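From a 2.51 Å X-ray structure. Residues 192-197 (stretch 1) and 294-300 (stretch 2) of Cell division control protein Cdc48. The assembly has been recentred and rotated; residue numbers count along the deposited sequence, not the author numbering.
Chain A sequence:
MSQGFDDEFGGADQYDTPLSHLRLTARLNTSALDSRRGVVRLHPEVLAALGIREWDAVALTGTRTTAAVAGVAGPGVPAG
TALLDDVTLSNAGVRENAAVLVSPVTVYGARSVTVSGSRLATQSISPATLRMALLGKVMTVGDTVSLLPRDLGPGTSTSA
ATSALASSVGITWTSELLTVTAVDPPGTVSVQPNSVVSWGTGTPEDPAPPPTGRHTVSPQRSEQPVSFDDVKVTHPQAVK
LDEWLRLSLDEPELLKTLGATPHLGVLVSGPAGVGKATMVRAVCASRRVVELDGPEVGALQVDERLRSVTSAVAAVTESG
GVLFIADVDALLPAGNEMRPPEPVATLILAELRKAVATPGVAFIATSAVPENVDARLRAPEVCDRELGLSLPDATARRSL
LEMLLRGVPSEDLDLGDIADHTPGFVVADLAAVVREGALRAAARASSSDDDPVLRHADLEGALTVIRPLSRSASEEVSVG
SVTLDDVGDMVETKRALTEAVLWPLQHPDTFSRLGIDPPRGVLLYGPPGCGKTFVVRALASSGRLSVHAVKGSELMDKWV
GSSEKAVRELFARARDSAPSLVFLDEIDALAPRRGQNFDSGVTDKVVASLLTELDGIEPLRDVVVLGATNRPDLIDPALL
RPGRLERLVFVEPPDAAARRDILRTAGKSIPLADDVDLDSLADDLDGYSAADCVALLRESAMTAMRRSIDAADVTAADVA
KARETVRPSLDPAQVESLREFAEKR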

# COMPACT_ATOMS: atom_id res chain seq x y z
N GLN A 192 -4.39 -9.73 -1.05
CA GLN A 192 -4.41 -8.58 -0.16
C GLN A 192 -5.17 -8.93 1.12
O GLN A 192 -5.85 -9.95 1.18
N PRO A 193 -5.03 -8.10 2.17
CA PRO A 193 -5.79 -8.36 3.40
C PRO A 193 -7.31 -8.35 3.18
O PRO A 193 -8.02 -9.04 3.89
N ASN A 194 -7.78 -7.58 2.20
CA ASN A 194 -9.21 -7.55 1.88
C ASN A 194 -9.60 -8.60 0.84
O ASN A 194 -10.70 -8.57 0.30
N SER A 195 -8.68 -9.51 0.55
CA SER A 195 -8.98 -10.62 -0.35
C SER A 195 -9.52 -11.78 0.46
O SER A 195 -9.36 -11.82 1.68
N VAL A 196 -10.16 -12.73 -0.22
CA VAL A 196 -10.52 -13.99 0.41
C VAL A 196 -9.88 -15.14 -0.36
O VAL A 196 -9.95 -15.19 -1.58
N VAL A 197 -9.24 -16.05 0.36
CA VAL A 197 -8.62 -17.21 -0.27
C VAL A 197 -9.25 -18.49 0.25
O VAL A 197 -9.01 -18.89 1.39
N GLY A 294 -14.97 -9.46 6.57
CA GLY A 294 -15.49 -8.78 5.40
C GLY A 294 -15.37 -9.51 4.07
O GLY A 294 -16.36 -9.65 3.35
N PRO A 295 -14.15 -9.97 3.73
CA PRO A 295 -13.97 -10.69 2.47
C PRO A 295 -14.73 -12.01 2.40
O PRO A 295 -15.32 -12.31 1.36
N GLU A 296 -14.71 -12.80 3.48
CA GLU A 296 -15.43 -14.07 3.49
C GLU A 296 -16.93 -13.89 3.33
O GLU A 296 -17.58 -14.63 2.59
N VAL A 297 -17.48 -12.89 4.01
CA VAL A 297 -18.90 -12.59 3.91
C VAL A 297 -19.24 -12.00 2.55
O VAL A 297 -20.23 -12.38 1.93
N GLY A 298 -18.40 -11.08 2.08
CA GLY A 298 -18.59 -10.46 0.78
C GLY A 298 -18.60 -11.45 -0.38
O GLY A 298 -19.18 -11.17 -1.44
N ALA A 299 -17.96 -12.60 -0.19
CA ALA A 299 -17.87 -13.62 -1.23
C ALA A 299 -19.10 -14.52 -1.27
O ALA A 299 -19.35 -15.20 -2.26
N LEU A 300 -19.87 -14.52 -0.19
CA LEU A 300 -21.08 -15.34 -0.10
C LEU A 300 -22.11 -14.92 -1.13
O LEU A 300 -22.09 -13.78 -1.61

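This is a small, apolar contact without a cross-stretch hydrogen bond, in which one valine in a strand segment and the proline near the beginning of a helix carry most of the 213 Å² buried. Val196 and Pro295 both point toward the opposing stretch, and their backbones come close, CA to CA 5.2 Å, and their CB atoms meet directly: Val196 CB lies 3.8 Å from Pro295 CB. With chi1 at 55° (p), Val196 directs its two methyls to different helix residues. Its CG1 meets Ala299 CB at 3.9 Å, one helical turn beyond Pro295, while its CG2 reaches the aliphatic CG of Glu296, also at 3.9 Å. Glu296 leaves sideways with chi1 m and chi2 t, and its OE1 is hydrogen-bonded elsewhere in the structure.

The proline ring, C-gamma exo, also packs against backbone carbonyls: Ser195 O is 3.3 Å from Pro295 CB, and Asn194 O is 3.4 Å from Pro295 CG. These carbonyls leave a type I turn, Gln192 to Ser195, closed by Ser195 N to Gln192 O at 2.9 Å. Ser195 points away (chi1 m), and its OG accepts from Gln192 N at 3.0 Å, bracing the turn from within. The rule is economical: apolar side chains and backbone carbonyls meet the proline ring and its helix, while Asn194 ND2, Ser195 OG and Glu296 OE1 have hydrogen-bond partners elsewhere in the structure.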

# COMPACT_ATOMS: atom_id res chain seq x y z
CB GLN A 192 -5.08 -7.40 -0.88
CG GLN A 192 -4.35 -6.96 -2.13
CD GLN A 192 -2.95 -6.47 -1.85
OE1 GLN A 192 -2.71 -5.77 -0.86
NE2 GLN A 192 -2.00 -6.83 -2.71
CB PRO A 193 -5.39 -7.19 4.30
CG PRO A 193 -4.02 -6.83 3.84
CD PRO A 193 -4.03 -7.03 2.36
CB ASN A 194 -9.64 -6.15 1.43
CG ASN A 194 -8.86 -5.65 0.23
OD1 ASN A 194 -8.06 -6.38 -0.35
ND2 ASN A 194 -9.08 -4.39 -0.14
CB SER A 195 -7.72 -11.06 -1.10
OG SER A 195 -7.23 -10.03 -1.94
CB VAL A 196 -12.06 -14.16 0.52
CG1 VAL A 196 -12.73 -14.01 -0.84
CG2 VAL A 196 -12.40 -15.51 1.15
CB VAL A 197 -7.10 -17.24 -0.00
CG1 VAL A 197 -6.46 -18.39 -0.76
CG2 VAL A 197 -6.47 -15.92 -0.40
CB PRO A 295 -12.46 -10.95 2.43
CG PRO A 295 -11.88 -9.85 3.24
CD PRO A 295 -12.86 -9.63 4.35
CB GLU A 296 -15.13 -14.86 4.77
CG GLU A 296 -13.82 -15.62 4.75
CD GLU A 296 -13.66 -16.53 5.95
OE1 GLU A 296 -14.67 -16.83 6.62
OE2 GLU A 296 -12.51 -16.95 6.23
CB VAL A 297 -19.36 -11.63 5.02
CG1 VAL A 297 -20.86 -11.40 4.93
CG2 VAL A 297 -18.99 -12.18 6.38
CB ALA A 299 -16.62 -14.46 -1.04
CB LEU A 300 -21.69 -15.24 1.30
CG LEU A 300 -20.91 -15.83 2.47
CD1 LEU A 300 -21.65 -15.57 3.77
CD2 LEU A 300 -20.69 -17.31 2.25